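Local coordinates for protein hydrolase, NUDIX family (Clostridium perfringens ATCC 13124, PDB 3F6A) that probably hydrolyses a nucleoside diphosphate linked to another moiety, or a related pyrophosphate, as Nudix-family hydrolases do, at residues F7-L20 / P32-A46. Residues are numbered along the deposited sequence; the frame is centred on the assembly and turned at random.
Sequences FTVSVFIVCKDKVL and PLGGHIEVNELPEEA
Pro32 sets its CB over the centre of one face of the Phe12 ring, 3.7 Å from the centroid and 9° off the normal, while Pro32 CG lies nearest Phe12 CZ, at the end of the ring away from the backbone. This CH-pi contact suits proline, whose ring carbons offer a polarised, rigid surface to an aromatic face. Leu33 shares a face of the sheet with Val9 and Val11 and sends CD1 to within 3.7 Å of Ile13 CD1, the two side chains crossing at about a right angle, with Leu20 CD2 also close by; beyond them Leu33 packs on helix 43-55. Its carbonyl oxygen accepts Val11 N at 2.9 Å.

Gly34, with no side chain, lets its CA come within 3.2 Å of Val9 O. Gly35 exchanges two backbone hydrogen bonds with Val9, and both glycines have phi near +160°, a conformation suited to glycine. His36 pairs with Thr8 at the strand end but turns its side chain away, whereas Thr8 OG1 and Ser10 OG are bound by Asp100 of strand 98-106.

Past the strand, Ile37 turns its side chain toward strand 7-15. With CG1 anti to its carbonyl carbon (chi1 -53°), the branch runs to Val9 CG1, 3.7 Å from Ile37 CG1, and Ile37 CD1 reaches Phe7 CB. The loop is then tied by Glu41, whose OE1 takes Glu38 N at 2.6 Å and also pairs with Arg49. Leu42 is the N-cap of helix 43-55; in its first turn Pro43 CB and the small Ala46 CB meet Val9, with Ala46 CB 3.9 Å from Val9 CG2. Residues 35-46 begin the Nudix box (35-56), the loop-helix signature of the Nudix fold, here seated on strand 7-15 within its mixed sheet.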
loop_
_atom_site.group_PDB
_atom_site.type_symbol
_atom_site.label_atom_id
_atom_site.label_comp_id
_atom_site.label_asym_id
_atom_site.label_seq_id
_atom_site.Cartn_x
_atom_site.Cartn_y
_atom_site.Cartn_z
ATOM N N PHE A 7 -5.192 -10.873 -0.144
ATOM C CA PHE A 7 -5.219 -9.445 -0.432
ATOM C C PHE A 7 -6.576 -8.983 -0.930
ATOM O O PHE A 7 -7.146 -9.569 -1.855
ATOM C CB PHE A 7 -4.139 -9.118 -1.468
ATOM C CG PHE A 7 -2.738 -9.340 -0.966
ATOM C CD1 PHE A 7 -2.017 -8.302 -0.387
ATOM C CD2 PHE A 7 -2.146 -10.597 -1.050
ATOM C CE1 PHE A 7 -0.729 -8.516 0.111
ATOM C CE2 PHE A 7 -0.863 -10.820 -0.556
ATOM C CZ PHE A 7 -0.153 -9.779 0.021
ATOM N N THR A 8 -7.085 -7.923 -0.309
ATOM C CA THR A 8 -8.375 -7.357 -0.667
ATOM C C THR A 8 -8.247 -5.838 -0.762
ATOM O O THR A 8 -7.217 -5.270 -0.393
ATOM C CB THR A 8 -9.433 -7.672 0.412
ATOM O OG1 THR A 8 -9.134 -6.933 1.605
ATOM C CG2 THR A 8 -9.441 -9.159 0.748
ATOM N N VAL A 9 -9.296 -5.185 -1.253
ATOM C CA VAL A 9 -9.305 -3.731 -1.347
ATOM C C VAL A 9 -10.598 -3.192 -0.751
ATOM O O VAL A 9 -11.587 -3.916 -0.625
ATOM C CB VAL A 9 -9.180 -3.230 -2.816
ATOM C CG1 VAL A 9 -7.886 -3.730 -3.424
ATOM C CG2 VAL A 9 -10.388 -3.676 -3.647
ATOM N N SER A 10 -10.571 -1.922 -0.367
ATOM C CA SER A 10 -11.730 -1.239 0.194
ATOM C C SER A 10 -11.736 0.135 -0.453
ATOM O O SER A 10 -10.677 0.701 -0.712
ATOM C CB SER A 10 -11.607 -1.080 1.717
ATOM O OG SER A 10 -11.842 -2.308 2.377
ATOM N N VAL A 11 -12.923 0.666 -0.717
ATOM C CA VAL A 11 -13.036 1.974 -1.338
ATOM C C VAL A 11 -14.116 2.810 -0.678
ATOM O O VAL A 11 -15.267 2.392 -0.595
ATOM C CB VAL A 11 -13.409 1.876 -2.830
ATOM C CG1 VAL A 11 -13.021 3.162 -3.538
ATOM C CG2 VAL A 11 -12.747 0.677 -3.459
ATOM N N PHE A 12 -13.732 3.990 -0.215
ATOM C CA PHE A 12 -14.654 4.920 0.393
ATOM C C PHE A 12 -14.943 5.927 -0.703
ATOM O O PHE A 12 -14.066 6.684 -1.113
ATOM C CB PHE A 12 -14.002 5.577 1.608
ATOM C CG PHE A 12 -13.942 4.677 2.811
ATOM C CD1 PHE A 12 -14.986 4.659 3.728
ATOM C CD2 PHE A 12 -12.861 3.820 3.005
ATOM C CE1 PHE A 12 -14.957 3.803 4.825
ATOM C CE2 PHE A 12 -12.824 2.956 4.105
ATOM C CZ PHE A 12 -13.868 2.946 5.012
ATOM N N ILE A 13 -16.181 5.919 -1.183
ATOM C CA ILE A 13 -16.590 6.796 -2.272
ATOM C C ILE A 13 -17.366 8.008 -1.780
ATOM O O ILE A 13 -18.347 7.874 -1.050
ATOM C CB ILE A 13 -17.450 6.010 -3.285
ATOM C CG1 ILE A 13 -16.663 4.790 -3.765
ATOM C CG2 ILE A 13 -17.835 6.899 -4.458
ATOM C CD1 ILE A 13 -17.449 3.834 -4.627
ATOM N N VAL A 14 -16.920 9.188 -2.194
ATOM C CA VAL A 14 -17.555 10.433 -1.794
ATOM C C VAL A 14 -18.275 11.135 -2.942
ATOM O O VAL A 14 -17.722 11.298 -4.026
ATOM C CB VAL A 14 -16.505 11.413 -1.201
ATOM C CG1 VAL A 14 -17.129 12.799 -0.994
ATOM C CG2 VAL A 14 -15.965 10.859 0.114
ATOM N N CYS A 15 -19.517 11.535 -2.699
ATOM C CA CYS A 15 -20.297 12.272 -3.689
ATOM C C CYS A 15 -20.651 13.568 -2.971
ATOM O O CYS A 15 -21.321 13.547 -1.935
ATOM C CB CYS A 15 -21.573 11.519 -4.079
ATOM S SG CYS A 15 -22.475 12.317 -5.450
ATOM N N LYS A 16 -20.190 14.685 -3.525
ATOM C CA LYS A 16 -20.384 16.008 -2.936
ATOM C C LYS A 16 -20.024 16.023 -1.449
ATOM O O LYS A 16 -18.844 16.079 -1.110
ATOM C CB LYS A 16 -21.813 16.536 -3.160
ATOM C CG LYS A 16 -22.935 15.610 -2.766
ATOM C CD LYS A 16 -24.244 16.373 -2.635
ATOM C CE LYS A 16 -24.291 17.178 -1.339
ATOM N NZ LYS A 16 -24.333 16.298 -0.133
ATOM N N ASP A 17 -21.009 15.960 -0.560
ATOM C CA ASP A 17 -20.698 15.985 0.866
ATOM C C ASP A 17 -21.054 14.723 1.656
ATOM O O ASP A 17 -21.221 14.777 2.879
ATOM C CB ASP A 17 -21.348 17.209 1.523
ATOM C CG ASP A 17 -20.863 18.516 0.921
ATOM O OD1 ASP A 17 -19.630 18.721 0.848
ATOM O OD2 ASP A 17 -21.714 19.343 0.519
ATOM N N LYS A 18 -21.151 13.585 0.971
ATOM C CA LYS A 18 -21.474 12.334 1.654
ATOM C C LYS A 18 -20.604 11.166 1.174
ATOM O O LYS A 18 -20.037 11.209 0.084
ATOM C CB LYS A 18 -22.963 11.996 1.468
ATOM C CG LYS A 18 -23.900 13.122 1.895
ATOM C CD LYS A 18 -25.324 12.636 2.103
ATOM C CE LYS A 18 -26.222 13.787 2.552
ATOM N NZ LYS A 18 -27.584 13.331 2.963
ATOM N N VAL A 19 -20.503 10.130 2.000
ATOM C CA VAL A 19 -19.703 8.954 1.668
ATOM C C VAL A 19 -20.599 7.719 1.667
ATOM O O VAL A 19 -21.520 7.617 2.471
ATOM C CB VAL A 19 -18.545 8.771 2.680
ATOM C CG1 VAL A 19 -19.103 8.668 4.088
ATOM C CG2 VAL A 19 -17.728 7.542 2.322
ATOM N N LEU A 20 -20.307 6.782 0.770
ATOM C CA LEU A 20 -21.101 5.565 0.608
ATOM C C LEU A 20 -20.629 4.312 1.336
ATOM O O LEU A 20 -19.445 3.994 1.347
ATOM C CB LEU A 20 -21.214 5.237 -0.886
ATOM C CG LEU A 20 -21.832 3.891 -1.271
ATOM C CD1 LEU A 20 -23.321 3.899 -0.931
ATOM C CD2 LEU A 20 -21.620 3.644 -2.761
ATOM N N PRO A 32 -17.431 -0.220 3.601
ATOM C CA PRO A 32 -17.208 0.433 2.313
ATOM C C PRO A 32 -17.249 -0.665 1.269
ATOM O O PRO A 32 -17.231 -1.847 1.617
ATOM C CB PRO A 32 -15.814 1.023 2.466
ATOM C CG PRO A 32 -15.134 0.034 3.371
ATOM C CD PRO A 32 -16.203 -0.222 4.412
ATOM N N LEU A 33 -17.324 -0.288 -0.000
ATOM C CA LEU A 33 -17.332 -1.280 -1.061
ATOM C C LEU A 33 -15.942 -1.913 -1.088
ATOM O O LEU A 33 -14.981 -1.333 -0.580
ATOM C CB LEU A 33 -17.623 -0.616 -2.413
ATOM C CG LEU A 33 -18.863 0.281 -2.483
ATOM C CD1 LEU A 33 -19.191 0.601 -3.949
ATOM C CD2 LEU A 33 -20.032 -0.426 -1.819
ATOM N N GLY A 34 -15.833 -3.096 -1.683
ATOM C CA GLY A 34 -14.545 -3.761 -1.746
ATOM C C GLY A 34 -14.656 -5.254 -1.985
ATOM O O GLY A 34 -15.748 -5.775 -2.213
ATOM N N GLY A 35 -13.524 -5.948 -1.927
ATOM C CA GLY A 35 -13.526 -7.382 -2.153
ATOM C C GLY A 35 -12.149 -7.861 -2.563
ATOM O O GLY A 35 -11.191 -7.089 -2.552
ATOM N N HIS A 36 -12.054 -9.131 -2.936
ATOM C CA HIS A 36 -10.786 -9.716 -3.345
ATOM C C HIS A 36 -10.241 -9.105 -4.627
ATOM O O HIS A 36 -10.980 -8.521 -5.428
ATOM C CB HIS A 36 -10.928 -11.233 -3.522
ATOM C CG HIS A 36 -11.608 -11.643 -4.794
ATOM N ND1 HIS A 36 -12.810 -11.110 -5.209
ATOM C CD2 HIS A 36 -11.278 -12.585 -5.713
ATOM C CE1 HIS A 36 -13.193 -11.706 -6.324
ATOM N NE2 HIS A 36 -12.281 -12.605 -6.651
ATOM N N ILE A 37 -8.930 -9.232 -4.794
ATOM C CA ILE A 37 -8.241 -8.733 -5.973
ATOM C C ILE A 37 -8.046 -9.951 -6.869
ATOM O O ILE A 37 -7.621 -11.007 -6.399
ATOM C CB ILE A 37 -6.853 -8.175 -5.608
ATOM C CG1 ILE A 37 -6.977 -7.144 -4.482
ATOM C CG2 ILE A 37 -6.204 -7.546 -6.834
ATOM C CD1 ILE A 37 -5.631 -6.599 -4.010
ATOM N N GLU A 38 -8.359 -9.832 -8.152
ATOM C CA GLU A 38 -8.168 -10.984 -9.022
ATOM C C GLU A 38 -6.676 -11.174 -9.247
ATOM O O GLU A 38 -5.908 -10.209 -9.230
ATOM C CB GLU A 38 -8.875 -10.782 -10.362
ATOM C CG GLU A 38 -9.105 -12.080 -11.132
ATOM C CD GLU A 38 -8.085 -12.322 -12.225
ATOM O OE1 GLU A 38 -7.944 -11.446 -13.104
ATOM O OE2 GLU A 38 -7.433 -13.390 -12.212
ATOM N N VAL A 39 -6.257 -12.420 -9.433
ATOM C CA VAL A 39 -4.852 -12.684 -9.675
ATOM C C VAL A 39 -4.583 -11.966 -10.994
ATOM O O VAL A 39 -5.445 -11.921 -11.868
ATOM C CB VAL A 39 -4.568 -14.215 -9.788
ATOM C CG1 VAL A 39 -5.061 -14.757 -11.118
ATOM C CG2 VAL A 39 -3.085 -14.485 -9.607
ATOM N N ASN A 40 -3.410 -11.370 -11.125
ATOM C CA ASN A 40 -3.074 -10.644 -12.346
ATOM C C ASN A 40 -3.939 -9.387 -12.501
ATOM O O ASN A 40 -4.127 -8.886 -13.611
ATOM C CB ASN A 40 -3.240 -11.548 -13.572
ATOM C CG ASN A 40 -2.500 -11.022 -14.787
ATOM O OD1 ASN A 40 -1.294 -10.778 -14.731
ATOM N ND2 ASN A 40 -3.215 -10.853 -15.895
ATOM N N GLU A 41 -4.472 -8.891 -11.388
ATOM C CA GLU A 41 -5.275 -7.670 -11.390
ATOM C C GLU A 41 -4.640 -6.687 -10.404
ATOM O O GLU A 41 -4.245 -7.075 -9.310
ATOM C CB GLU A 41 -6.717 -7.954 -10.961
ATOM C CG GLU A 41 -7.549 -6.688 -10.784
ATOM C CD GLU A 41 -8.982 -6.965 -10.371
ATOM O OE1 GLU A 41 -9.196 -7.626 -9.332
ATOM O OE2 GLU A 41 -9.893 -6.510 -11.091
ATOM N N LEU A 42 -4.540 -5.421 -10.792
ATOM C CA LEU A 42 -3.954 -4.405 -9.916
ATOM C C LEU A 42 -4.953 -4.039 -8.830
ATOM O O LEU A 42 -6.159 -3.987 -9.083
ATOM C CB LEU A 42 -3.616 -3.135 -10.699
ATOM C CG LEU A 42 -2.713 -3.196 -11.935
ATOM C CD1 LEU A 42 -2.656 -1.804 -12.564
ATOM C CD2 LEU A 42 -1.322 -3.687 -11.554
ATOM N N PRO A 43 -4.466 -3.772 -7.607
ATOM C CA PRO A 43 -5.372 -3.406 -6.512
ATOM C C PRO A 43 -6.308 -2.261 -6.914
ATOM O O PRO A 43 -7.463 -2.226 -6.501
ATOM C CB PRO A 43 -4.413 -3.000 -5.391
ATOM C CG PRO A 43 -3.221 -3.907 -5.628
ATOM C CD PRO A 43 -3.064 -3.831 -7.138
ATOM N N GLU A 44 -5.805 -1.332 -7.724
ATOM C CA GLU A 44 -6.608 -0.192 -8.161
ATOM C C GLU A 44 -7.709 -0.591 -9.138
ATOM O O GLU A 44 -8.800 -0.021 -9.115
ATOM C CB GLU A 44 -5.716 0.875 -8.801
ATOM C CG GLU A 44 -4.910 0.396 -10.001
ATOM C CD GLU A 44 -3.833 1.392 -10.411
ATOM O OE1 GLU A 44 -4.029 2.118 -11.406
ATOM O OE2 GLU A 44 -2.791 1.456 -9.725
ATOM N N GLU A 45 -7.424 -1.563 -10.000
ATOM C CA GLU A 45 -8.423 -2.017 -10.962
ATOM C C GLU A 45 -9.512 -2.740 -10.186
ATOM O O GLU A 45 -10.682 -2.686 -10.554
ATOM C CB GLU A 45 -7.787 -2.948 -11.996
ATOM C CG GLU A 45 -6.677 -2.270 -12.789
ATOM C CD GLU A 45 -6.027 -3.180 -13.814
ATOM O OE1 GLU A 45 -5.749 -4.354 -13.481
ATOM O OE2 GLU A 45 -5.776 -2.713 -14.951
ATOM N N ALA A 46 -9.116 -3.396 -9.093
ATOM C CA ALA A 46 -10.059 -4.114 -8.242
ATOM C C ALA A 46 -11.031 -3.128 -7.599
ATOM O O ALA A 46 -12.215 -3.437 -7.429
ATOM C CB ALA A 46 -9.313 -4.896 -7.162
#